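Local coordinates for protein enoyl-CoA hydratase (Mycobacterium smegmatis, PDB 3PE8) that probably catalyses the reversible hydration of enoyl-CoA thioesters as a crotonase-family lyase, and binds a zinc ion, at residues 24-27 / 31-34; 107-112 / 127-132; 111-116 / 136-141; 142-147 / 154-159. One frame throughout, in Å; residues are numbered along the deposited sequence. Where two conformers were deposited one is given.

Contact 1 closes the tight loop between strand 19-24 and helix 35-50, and is finished before the other three begin. Contacts 2 and 3 both start from helix 106-113 and interleave: 107-112 reaches 127-132 through a zinc ion, 111-116 reaches on to the turn 136-141, and A111 and L112 belong to both. E109 of contact 2 also bonds to W138 N and L140 N of contact 3. Contact 4 follows in series, joining the consecutive helices 140-148 and 150-159 and returning to contact 2 through S157 and D127 and to L112 through K147. Contact 1 meets this group by packing of L24 and L33 on L110 and of L33 on W138.

Contact 1: 24-27 / 31-34; sequences LNRP and NALS
The backbone turns sharply between R26 and N31, whose CA atoms lie 4.3 Å apart, and the chain enters and leaves the loop in directions 106° apart. N31 grips the main chain of R26 twice: its N donates to R26 O at 2.8 Å, and R26 N donates to N31 OD1 at 2.9 Å. The first donor stands well above the carbonyl plane of R26. The second bond is bent at the hydrogen, with an N-H...O angle of 137°, although the donor is only slightly tilted from the plane of the amide. With CG beside its own backbone N, the N31 side chain turns back into the loop, and its CB rests against L24 CB at 4.1 Å. At the other end of the amide, ND2 donates to A62 O and F66 O, so both ends of the group are fixed.

The R26 side chain runs across to A32 and S34. A bend at chi3 (70°) swings the guanidinium over S34, whose OG lies 3.6 Å above the group's plane and toward its rim. NH1 donates at the edge to A32 O, 2.8 Å away and almost in the guanidinium plane; it also forms a salt bridge with D71, which probably steadies the charge. L33, between A32 and S34, is the centre of an inverse gamma turn. All these bonds lie within the connection from strand 19-24 to helix 35-50 of the crotonase fold, and S34, whose OG caps L37 N, is the N-cap of that helix.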
loop_
_atom_site.group_PDB
_atom_site.type_symbol
_atom_site.label_atom_id
_atom_site.label_comp_id
_atom_site.label_asym_id
_atom_site.label_seq_id
_atom_site.Cartn_x
_atom_site.Cartn_y
_atom_site.Cartn_z
ATOM N N LEU A 24 1.217 -33.948 13.839
ATOM C CA LEU A 24 0.002 -34.360 13.133
ATOM C C LEU A 24 -0.008 -35.889 13.081
ATOM O O LEU A 24 0.972 -36.487 12.678
ATOM C CB LEU A 24 -0.033 -33.801 11.713
ATOM C CG LEU A 24 0.179 -32.290 11.532
ATOM C CD1 LEU A 24 0.231 -31.998 10.030
ATOM C CD2 LEU A 24 -0.922 -31.457 12.203
ATOM N N ASN A 25 -1.082 -36.519 13.544
ATOM C CA ASN A 25 -1.055 -37.951 13.801
ATOM C C ASN A 25 -2.265 -38.699 13.206
ATOM O O ASN A 25 -3.015 -39.395 13.921
ATOM C CB ASN A 25 -0.915 -38.245 15.322
ATOM C CG ASN A 25 -0.544 -39.693 15.595
ATOM O OD1 ASN A 25 0.272 -40.285 14.863
ATOM N ND2 ASN A 25 -1.149 -40.275 16.632
ATOM N N ARG A 26 -2.444 -38.534 11.899
ATOM C CA ARG A 26 -3.398 -39.358 11.164
ATOM C C ARG A 26 -2.666 -39.970 9.983
ATOM O O ARG A 26 -3.062 -39.773 8.835
ATOM C CB ARG A 26 -4.627 -38.561 10.685
ATOM C CG ARG A 26 -5.433 -37.877 11.793
ATOM C CD ARG A 26 -6.582 -37.121 11.210
ATOM N NE ARG A 26 -7.604 -38.041 10.684
ATOM C CZ ARG A 26 -8.126 -38.044 9.457
ATOM N NH1 ARG A 26 -7.742 -37.175 8.514
ATOM N NH2 ARG A 26 -9.080 -38.930 9.170
ATOM N N PRO A 27 -1.619 -40.761 10.260
ATOM C CA PRO A 27 -0.833 -41.261 9.127
ATOM C C PRO A 27 -1.626 -42.193 8.216
ATOM O O PRO A 27 -1.339 -42.284 7.015
ATOM C CB PRO A 27 0.343 -41.982 9.802
ATOM C CG PRO A 27 -0.098 -42.254 11.189
ATOM C CD PRO A 27 -1.005 -41.124 11.548
ATOM N N ASN A 31 -2.068 -37.742 7.195
ATOM C CA ASN A 31 -2.194 -36.596 8.066
ATOM C C ASN A 31 -3.130 -35.543 7.501
ATOM O O ASN A 31 -2.957 -34.352 7.759
ATOM C CB ASN A 31 -0.799 -36.009 8.368
ATOM C CG ASN A 31 0.059 -36.963 9.172
ATOM O OD1 ASN A 31 -0.474 -37.791 9.935
ATOM N ND2 ASN A 31 1.378 -36.890 8.976
ATOM N N ALA A 32 -4.135 -35.984 6.755
ATOM C CA ALA A 32 -5.134 -35.075 6.196
ATOM C C ALA A 32 -5.832 -34.316 7.330
ATOM O O ALA A 32 -6.083 -34.860 8.433
ATOM C CB ALA A 32 -6.138 -35.843 5.316
ATOM N N LEU A 33 -6.136 -33.050 7.057
ATOM C CA LEU A 33 -6.715 -32.151 8.049
ATOM C C LEU A 33 -8.238 -32.291 8.071
ATOM O O LEU A 33 -8.986 -31.564 7.383
ATOM C CB LEU A 33 -6.309 -30.717 7.750
ATOM C CG LEU A 33 -4.804 -30.501 7.719
ATOM C CD1 LEU A 33 -4.503 -29.092 7.269
ATOM C CD2 LEU A 33 -4.091 -30.825 9.039
ATOM N N SER A 34 -8.678 -33.283 8.827
ATOM C CA SER A 34 -10.078 -33.465 9.149
ATOM C C SER A 34 -10.514 -32.299 10.008
ATOM O O SER A 34 -9.693 -31.561 10.556
ATOM C CB SER A 34 -10.285 -34.773 9.912
ATOM O OG SER A 34 -9.551 -34.792 11.130
#

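Contact 2: 107-112 / 127-132; sequences GLELAL and DTHARV. With ZN (zinc ion), chain C.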
loop_
_atom_site.group_PDB
_atom_site.type_symbol
_atom_site.label_atom_id
_atom_site.label_comp_id
_atom_site.label_asym_id
_atom_site.label_seq_id
_atom_site.Cartn_x
_atom_site.Cartn_y
_atom_site.Cartn_z
ATOM N N GLY A 107 -1.684 -28.752 3.215
ATOM C CA GLY A 107 -0.483 -29.012 3.964
ATOM C C GLY A 107 0.700 -28.115 3.605
ATOM O O GLY A 107 1.556 -27.830 4.446
ATOM N N LEU A 108 0.775 -27.707 2.347
ATOM C CA LEU A 108 1.762 -26.706 1.931
ATOM C C LEU A 108 1.403 -25.353 2.562
ATOM O O LEU A 108 2.288 -24.646 3.042
ATOM C CB LEU A 108 1.844 -26.610 0.398
ATOM C CG LEU A 108 2.698 -25.515 -0.225
ATOM C CD1 LEU A 108 4.135 -25.547 0.321
ATOM C CD2 LEU A 108 2.668 -25.671 -1.788
ATOM N N GLU A 109 0.103 -25.033 2.629
ATOM C CA GLU A 109 -0.323 -23.807 3.326
ATOM C C GLU A 109 0.056 -23.864 4.819
ATOM O O GLU A 109 0.547 -22.872 5.354
ATOM C CB GLU A 109 -1.817 -23.569 3.147
ATOM C CG GLU A 109 -2.123 -23.080 1.708
ATOM C CD GLU A 109 -3.586 -23.013 1.333
ATOM O OE1 GLU A 109 -4.050 -21.912 0.968
ATOM O OE2 GLU A 109 -4.230 -24.078 1.383
ATOM N N LEU A 110 -0.093 -25.023 5.458
ATOM C CA LEU A 110 0.392 -25.150 6.854
ATOM C C LEU A 110 1.886 -24.871 6.957
ATOM O O LEU A 110 2.343 -24.119 7.827
ATOM C CB LEU A 110 0.073 -26.515 7.463
ATOM C CG LEU A 110 -1.272 -26.847 8.035
ATOM C CD1 LEU A 110 -1.097 -28.147 8.861
ATOM C CD2 LEU A 110 -1.894 -25.747 8.910
ATOM N N ALA A 111 2.671 -25.429 6.035
ATOM C CA ALA A 111 4.105 -25.191 6.039
ATOM C C ALA A 111 4.423 -23.718 5.859
ATOM O O ALA A 111 5.317 -23.194 6.501
ATOM C CB ALA A 111 4.812 -26.060 4.955
ATOM N N LEU A 112 3.699 -23.057 4.947
ATOM C CA LEU A 112 3.879 -21.641 4.633
ATOM C C LEU A 112 3.557 -20.708 5.819
ATOM O O LEU A 112 4.036 -19.583 5.835
ATOM C CB LEU A 112 3.058 -21.260 3.390
ATOM C CG LEU A 112 3.587 -21.837 2.080
ATOM C CD1 LEU A 112 2.512 -21.688 0.951
ATOM C CD2 LEU A 112 4.894 -21.201 1.627
ATOM N N ASP A 127 1.308 -28.058 -4.899
ATOM C CA ASP A 127 0.026 -27.391 -4.879
ATOM C C ASP A 127 -0.876 -28.054 -5.889
ATOM O O ASP A 127 -0.647 -27.930 -7.102
ATOM C CB ASP A 127 0.170 -25.916 -5.211
ATOM C CG ASP A 127 -1.166 -25.207 -5.248
ATOM O OD1 ASP A 127 -2.121 -25.773 -4.698
ATOM O OD2 ASP A 127 -1.313 -24.147 -5.877
ATOM N N THR A 128 -1.888 -28.778 -5.427
ATOM C CA THR A 128 -2.821 -29.417 -6.335
ATOM C C THR A 128 -4.190 -28.729 -6.442
ATOM O O THR A 128 -5.122 -29.322 -7.014
ATOM C CB THR A 128 -3.011 -30.877 -5.971
ATOM O OG1 THR A 128 -3.687 -30.992 -4.698
ATOM C CG2 THR A 128 -1.668 -31.589 -5.954
ATOM N N HIS A 129 -4.310 -27.500 -5.907
ATOM C CA HIS A 129 -5.603 -26.795 -5.909
ATOM C C HIS A 129 -6.211 -26.825 -7.280
ATOM O O HIS A 129 -7.421 -27.128 -7.425
ATOM C CB HIS A 129 -5.491 -25.320 -5.442
ATOM C CG HIS A 129 -5.360 -25.121 -3.963
ATOM N ND1 HIS A 129 -4.149 -24.914 -3.337
ATOM C CD2 HIS A 129 -6.293 -25.130 -2.970
ATOM C CE1 HIS A 129 -4.339 -24.789 -2.036
ATOM N NE2 HIS A 129 -5.632 -24.888 -1.793
ATOM N N ALA A 130 -5.442 -26.495 -8.309
ATOM C CA ALA A 130 -6.021 -26.400 -9.649
ATOM C C ALA A 130 -6.498 -27.773 -10.105
ATOM O O ALA A 130 -7.628 -27.896 -10.598
ATOM C CB ALA A 130 -5.042 -25.801 -10.646
ATOM N N ARG A 131 -5.656 -28.789 -9.891
ATOM C CA ARG A 131 -5.969 -30.162 -10.265
ATOM C C ARG A 131 -7.295 -30.650 -9.663
ATOM O O ARG A 131 -8.072 -31.295 -10.361
ATOM C CB ARG A 131 -4.804 -31.094 -9.877
ATOM C CG ARG A 131 -4.811 -32.461 -10.541
ATOM C CD ARG A 131 -3.538 -33.277 -10.181
ATOM N NE ARG A 131 -2.347 -32.915 -10.968
ATOM C CZ ARG A 131 -1.090 -33.091 -10.553
ATOM N NH1 ARG A 131 -0.840 -33.609 -9.357
ATOM N NH2 ARG A 131 -0.076 -32.748 -11.334
ATOM N N VAL A 132 -7.564 -30.326 -8.404
ATOM C CA VAL A 132 -8.798 -30.748 -7.732
ATOM C C VAL A 132 -9.921 -29.719 -7.865
ATOM O O VAL A 132 -11.018 -29.911 -7.312
ATOM C CB VAL A 132 -8.583 -31.104 -6.243
ATOM C CG1 VAL A 132 -7.570 -32.234 -6.138
ATOM C CG2 VAL A 132 -8.172 -29.871 -5.413
HETATM ZN ZN ZN C . -5.972 -24.674 0.510
HETATM O O HOH W 1 -6.395 -26.857 0.835
HETATM O O HOH W 2 -7.485 -23.644 0.964
#
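The side chains of E109 and H129 come in from opposite directions and meet at a zinc ion, which they bind through E109 OE2 at 2.0 Å and H129 NE2 at 2.3 Å. Two waters complete the four ligands found around the metal. The carboxylate and imidazole planes stand 83° apart, and E109 OE2 lies at the edge of the histidine ring, 3.5 Å from CE1. An extended chain beyond CG carries the glutamate from helix 106-113 out to the metal, while its second oxygen, OE1, accepts hydrogen bonds from W138 N and L140 N.

On the other side of the imidazole, H129 ND1 donates to D127 OD1 at 2.6 Å, on the syn side of the carboxylate but tilted out of its plane. This His-carboxylate pair probably makes the ring a stronger zinc donor and limits its rotation. The backbone N of H129 reaches the same oxygen from the opposite face at 3.0 Å, closing an Asx turn that leads into the weakly bonded helical turn near 129-132. D127 OD2 is hydrogen-bonded to S157 OG. Beside the metal site, L108 CD2 packs against D127 CB at 4.2 Å; A201 and L205 of a second subunit lie against A130 and D127.

Contact 3: 111-116 / 136-141; sequences ALYCDI and PTWGLS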
loop_
_atom_site.group_PDB
_atom_site.type_symbol
_atom_site.label_atom_id
_atom_site.label_comp_id
_atom_site.label_asym_id
_atom_site.label_seq_id
_atom_site.Cartn_x
_atom_site.Cartn_y
_atom_site.Cartn_z
ATOM N N ALA A 111 2.671 -25.429 6.035
ATOM C CA ALA A 111 4.105 -25.191 6.039
ATOM C C ALA A 111 4.423 -23.718 5.859
ATOM O O ALA A 111 5.317 -23.194 6.501
ATOM C CB ALA A 111 4.812 -26.060 4.955
ATOM N N LEU A 112 3.699 -23.057 4.947
ATOM C CA LEU A 112 3.879 -21.641 4.633
ATOM C C LEU A 112 3.557 -20.708 5.819
ATOM O O LEU A 112 4.036 -19.583 5.835
ATOM C CB LEU A 112 3.058 -21.260 3.390
ATOM C CG LEU A 112 3.587 -21.837 2.080
ATOM C CD1 LEU A 112 2.512 -21.688 0.951
ATOM C CD2 LEU A 112 4.894 -21.201 1.627
ATOM N N TYR A 113 2.721 -21.144 6.752
ATOM C CA TYR A 113 2.449 -20.373 7.960
ATOM C C TYR A 113 3.612 -20.378 8.954
ATOM O O TYR A 113 3.705 -19.492 9.798
ATOM C CB TYR A 113 1.242 -20.930 8.725
ATOM C CG TYR A 113 -0.115 -20.514 8.243
ATOM C CD1 TYR A 113 -0.533 -19.221 8.317
ATOM C CD2 TYR A 113 -0.986 -21.454 7.738
ATOM C CE1 TYR A 113 -1.795 -18.834 7.907
ATOM C CE2 TYR A 113 -2.261 -21.089 7.319
ATOM C CZ TYR A 113 -2.654 -19.785 7.391
ATOM O OH TYR A 113 -3.930 -19.440 6.968
ATOM N N CYS A 114 4.447 -21.409 8.910
ATOM C CA CYS A 114 5.534 -21.499 9.893
ATOM C C CYS A 114 6.538 -20.363 9.746
ATOM O O CYS A 114 6.778 -19.885 8.647
ATOM C CB CYS A 114 6.249 -22.839 9.772
ATOM S SG CYS A 114 5.217 -24.295 10.139
ATOM N N ASP A 115 7.169 -19.969 10.840
ATOM C CA ASP A 115 8.198 -18.950 10.782
ATOM C C ASP A 115 9.448 -19.432 10.078
ATOM O O ASP A 115 10.041 -18.675 9.292
ATOM C CB ASP A 115 8.550 -18.475 12.180
ATOM C CG ASP A 115 7.372 -17.808 12.875
ATOM O OD1 ASP A 115 6.866 -16.789 12.336
ATOM O OD2 ASP A 115 6.917 -18.312 13.932
ATOM N N ILE A 116 9.840 -20.673 10.339
ATOM C CA ILE A 116 11.131 -21.239 9.903
ATOM C C ILE A 116 10.850 -22.691 9.497
ATOM O O ILE A 116 10.201 -23.409 10.240
ATOM C CB ILE A 116 12.140 -21.296 11.086
ATOM C CG1 ILE A 116 12.436 -19.898 11.640
ATOM C CG2 ILE A 116 13.401 -22.081 10.643
ATOM C CD1 ILE A 116 13.159 -19.931 13.069
ATOM N N PRO A 136 -7.331 -21.556 -3.372
ATOM C CA PRO A 136 -6.747 -21.516 -2.030
ATOM C C PRO A 136 -7.393 -20.437 -1.153
ATOM O O PRO A 136 -7.745 -19.359 -1.640
ATOM C CB PRO A 136 -5.269 -21.172 -2.307
ATOM C CG PRO A 136 -5.295 -20.430 -3.569
ATOM C CD PRO A 136 -6.402 -21.045 -4.387
ATOM N N THR A 137 -7.578 -20.747 0.133
ATOM C CA THR A 137 -8.113 -19.800 1.092
ATOM C C THR A 137 -7.260 -19.662 2.349
ATOM O O THR A 137 -7.602 -18.885 3.255
ATOM C CB THR A 137 -9.569 -20.179 1.516
ATOM O OG1 THR A 137 -9.561 -21.405 2.234
ATOM C CG2 THR A 137 -10.473 -20.283 0.273
ATOM N N TRP A 138 -6.130 -20.370 2.411
ATOM C CA TRP A 138 -5.231 -20.291 3.557
ATOM C C TRP A 138 -3.886 -19.707 3.158
ATOM O O TRP A 138 -2.840 -20.030 3.733
ATOM C CB TRP A 138 -5.002 -21.667 4.179
ATOM C CG TRP A 138 -6.081 -22.183 5.078
ATOM C CD1 TRP A 138 -7.314 -21.641 5.319
ATOM C CD2 TRP A 138 -6.026 -23.400 5.852
ATOM N NE1 TRP A 138 -8.024 -22.433 6.208
ATOM C CE2 TRP A 138 -7.257 -23.524 6.531
ATOM C CE3 TRP A 138 -5.051 -24.398 6.021
ATOM C CZ2 TRP A 138 -7.535 -24.593 7.381
ATOM C CZ3 TRP A 138 -5.334 -25.458 6.849
ATOM C CH2 TRP A 138 -6.565 -25.553 7.517
ATOM N N GLY A 139 -3.926 -18.813 2.196
ATOM C CA GLY A 139 -2.769 -18.012 1.842
ATOM C C GLY A 139 -1.782 -18.549 0.831
ATOM O O GLY A 139 -0.779 -17.864 0.562
ATOM N N LEU A 140 -2.057 -19.698 0.229
ATOM C CA LEU A 140 -1.088 -20.237 -0.724
ATOM C C LEU A 140 -0.713 -19.213 -1.795
ATOM O O LEU A 140 0.454 -19.076 -2.165
ATOM C CB LEU A 140 -1.597 -21.512 -1.359
ATOM C CG LEU A 140 -0.560 -22.342 -2.127
ATOM C CD1 LEU A 140 -0.855 -23.795 -2.002
ATOM C CD2 LEU A 140 -0.611 -21.845 -3.599
ATOM N N SER A 141 -1.692 -18.512 -2.368
ATOM C CA SER A 141 -1.417 -17.658 -3.522
ATOM C C SER A 141 -0.660 -16.369 -3.158
ATOM O O SER A 141 -0.118 -15.685 -4.033
ATOM C CB SER A 141 -2.697 -17.367 -4.310
ATOM O OG SER A 141 -3.660 -16.653 -3.574
#
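This is a buried, mainly apolar contact between the C-terminal end of helix 106-113 and the turn that leads into helix 140-148, close to the zinc site. Two neighbouring side chains of the first segment make it, L112 against L140 and Y113 against W138. L112 points at the start of the second helix: its CD1 lies 4.2 Å from L140 CA and 4.4 Å from L140 CG, so one methyl branch rests on both the backbone and the side chain of L140.

Y113 reaches the turn with the far end of its ring. CG sits beside the backbone N (chi1 -82°), and the ring extends until OH is 3.7 Å from W138 CB, with CE2 at 4.2 Å from the same carbon. The two side chains cross at about a right angle. The indole leads away from this meeting point, so Y113 touches the root of W138 while the ring system packs elsewhere, edge-to-face with F42 and against L33 and L110.

Between W138 and L140, G139 has a positive phi of 88° and is the N-cap residue of helix 140-148; in this crotonase fold the turn serves as second shell to the zinc ligand E109. E224 OE1 accepts from G139 N, and OE2 of the same side chain bonds to S141 OG, joining the turn to helix 199-234. L205, Y209 and I212 of a second subunit pack on P136, L140 and S141 respectively.

Contact 4: 142-147 / 154-159; sequences VRLPQK and RRMSLT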
loop_
_atom_site.group_PDB
_atom_site.type_symbol
_atom_site.label_atom_id
_atom_site.label_comp_id
_atom_site.label_asym_id
_atom_site.label_seq_id
_atom_site.Cartn_x
_atom_site.Cartn_y
_atom_site.Cartn_z
ATOM N N VAL A 142 -0.596 -16.082 -1.867
ATOM C CA VAL A 142 0.178 -14.966 -1.346
ATOM C C VAL A 142 1.553 -15.440 -0.862
ATOM O O VAL A 142 2.585 -14.885 -1.245
ATOM C CB VAL A 142 -0.558 -14.267 -0.211
ATOM C CG1 VAL A 142 0.261 -13.090 0.337
ATOM C CG2 VAL A 142 -1.947 -13.811 -0.764
ATOM N N ARG A 143 1.547 -16.474 -0.019
ATOM C CA ARG A 143 2.786 -16.891 0.621
ATOM C C ARG A 143 3.697 -17.754 -0.247
ATOM O O ARG A 143 4.909 -17.759 -0.014
ATOM C CB ARG A 143 2.515 -17.585 1.955
ATOM C CG ARG A 143 1.782 -16.719 2.960
ATOM C CD ARG A 143 1.812 -17.275 4.398
ATOM N NE ARG A 143 1.088 -16.337 5.239
ATOM C CZ ARG A 143 -0.222 -16.373 5.489
ATOM N NH1 ARG A 143 -0.973 -17.403 5.109
ATOM N NH2 ARG A 143 -0.783 -15.360 6.157
ATOM N N LEU A 144 3.159 -18.490 -1.200
ATOM C CA LEU A 144 4.037 -19.318 -2.065
ATOM C C LEU A 144 4.938 -18.436 -2.907
ATOM O O LEU A 144 6.160 -18.580 -2.844
ATOM C CB LEU A 144 3.269 -20.377 -2.831
ATOM C CG LEU A 144 4.157 -21.387 -3.554
ATOM C CD1 LEU A 144 5.073 -22.192 -2.607
ATOM C CD2 LEU A 144 3.278 -22.281 -4.412
ATOM N N PRO A 145 4.408 -17.423 -3.625
ATOM C CA PRO A 145 5.395 -16.529 -4.321
ATOM C C PRO A 145 6.338 -15.800 -3.370
ATOM O O PRO A 145 7.503 -15.590 -3.685
ATOM C CB PRO A 145 4.526 -15.534 -5.087
ATOM C CG PRO A 145 3.160 -16.042 -4.973
ATOM C CD PRO A 145 3.018 -17.058 -3.930
ATOM N N GLN A 146 5.836 -15.414 -2.197
ATOM C CA GLN A 146 6.650 -14.755 -1.178
ATOM C C GLN A 146 7.866 -15.591 -0.756
ATOM O O GLN A 146 8.961 -15.030 -0.518
ATOM C CB GLN A 146 5.785 -14.425 0.039
ATOM C CG GLN A 146 6.466 -13.754 1.148
ATOM C CD GLN A 146 5.607 -13.597 2.375
ATOM O OE1 GLN A 146 4.889 -14.519 2.764
ATOM N NE2 GLN A 146 5.659 -12.406 2.993
ATOM N N LYS A 147 7.671 -16.901 -0.636
ATOM C CA LYS A 147 8.692 -17.788 -0.025
ATOM C C LYS A 147 9.462 -18.673 -0.998
ATOM O O LYS A 147 10.544 -19.162 -0.637
ATOM C CB LYS A 147 8.044 -18.561 1.132
ATOM C CG LYS A 147 7.510 -17.615 2.197
ATOM C CD LYS A 147 7.062 -18.308 3.497
ATOM C CE LYS A 147 6.574 -17.336 4.511
ATOM N NZ LYS A 147 6.351 -17.977 5.864
ATOM N N ARG A 154 4.241 -20.016 -9.585
ATOM C CA ARG A 154 3.345 -20.199 -10.704
ATOM C C ARG A 154 3.548 -21.562 -11.341
ATOM O O ARG A 154 2.566 -22.263 -11.622
ATOM C CB ARG A 154 3.467 -19.053 -11.710
ATOM C CG ARG A 154 2.972 -17.728 -11.100
ATOM C CD ARG A 154 2.998 -16.563 -12.050
ATOM N NE ARG A 154 2.750 -15.291 -11.352
ATOM C CZ ARG A 154 2.767 -14.106 -11.924
ATOM N NH1 ARG A 154 2.922 -13.977 -13.223
ATOM N NH2 ARG A 154 2.602 -13.017 -11.172
ATOM N N ARG A 155 4.797 -21.992 -11.503
ATOM C CA ARG A 155 5.066 -23.307 -12.056
ATOM C C ARG A 155 4.441 -24.385 -11.149
ATOM O O ARG A 155 3.791 -25.309 -11.652
ATOM C CB ARG A 155 6.576 -23.525 -12.260
ATOM C CG ARG A 155 6.917 -24.857 -12.892
ATOM C CD ARG A 155 8.401 -24.953 -13.184
ATOM N NE ARG A 155 8.729 -26.334 -13.505
ATOM C CZ ARG A 155 9.729 -26.731 -14.270
ATOM N NH1 ARG A 155 10.543 -25.885 -14.877
ATOM N NH2 ARG A 155 9.885 -28.032 -14.489
ATOM N N MET A 156 4.674 -24.319 -9.842
ATOM C CA MET A 156 4.076 -25.279 -8.916
ATOM C C MET A 156 2.559 -25.337 -9.018
ATOM O O MET A 156 1.951 -26.410 -9.156
ATOM C CB MET A 156 4.484 -24.951 -7.482
ATOM C CG MET A 156 5.924 -25.260 -7.187
ATOM S SD MET A 156 6.504 -24.800 -5.559
ATOM C CE MET A 156 5.577 -25.984 -4.550
ATOM N N SER A 157 1.921 -24.186 -8.942
ATOM C CA SER A 157 0.453 -24.131 -8.906
ATOM C C SER A 157 -0.209 -24.577 -10.197
ATOM O O SER A 157 -1.272 -25.198 -10.192
ATOM C CB SER A 157 -0.020 -22.737 -8.563
ATOM O OG SER A 157 0.291 -22.435 -7.217
ATOM N N LEU A 158 0.436 -24.281 -11.328
ATOM C CA LEU A 158 -0.184 -24.595 -12.606
ATOM C C LEU A 158 0.120 -26.032 -13.082
ATOM O O LEU A 158 -0.685 -26.608 -13.810
ATOM C CB LEU A 158 0.229 -23.575 -13.656
ATOM C CG LEU A 158 -0.076 -22.131 -13.242
ATOM C CD1 LEU A 158 0.491 -21.189 -14.316
ATOM C CD2 LEU A 158 -1.591 -21.924 -12.880
ATOM N N THR A 159 1.268 -26.593 -12.677
ATOM C CA THR A 159 1.615 -27.984 -13.017
ATOM C C THR A 159 1.090 -29.000 -12.024
ATOM O O THR A 159 0.733 -30.108 -12.427
ATOM C CB THR A 159 3.142 -28.221 -13.173
ATOM O OG1 THR A 159 3.776 -28.041 -11.900
ATOM C CG2 THR A 159 3.794 -27.321 -14.286
#
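L144 points straight from helix 140-148 at helix 150-159 and divides its two methyl groups between neighbouring residues there, CD1 going to M156 and CD2 to S157. Its CG is anti to the backbone N (chi1 -171°), which extends the branched end toward helix 150-159. CD1 meets the sulfur of M156 at 4.2 Å, and the two side chains cross at a slant. M156 reaches this point by running straight as far as SD and then bending at chi3 (69°), so that both the sulfur and the terminal methyl lie near the leucine methyl.

The second branch, CD2, lies 4.1 Å from S157 OG, a van der Waals contact of a methyl with a hydroxyl oxygen whose polar partners are elsewhere. Besides its bond to D127, which links the helix pair to the carboxylate behind zinc ligand H129, S157 OG is hydrogen-bonded to Y209 OH of a second subunit. Packing between the two segments is slight, 116 Å² in all, and comes almost wholly from these three buried residues.

Within the second helix, T159 OG1 donates to R155 O at 2.7 Å. The backbone N of T159 reaches the same carbonyl from its opposite face, giving that oxygen two donors one turn on. In the first helix, P145 brings a kink one residue after L144.

The surroundings are shared with helix 106-113, where L112 lies against L144 and L108 against M156. V142 faces helix 199-234, and R154 and R155 form salt bridges with D115 and E176 of a second subunit, placing the helix pair between the zinc-site helix and the subunit interface.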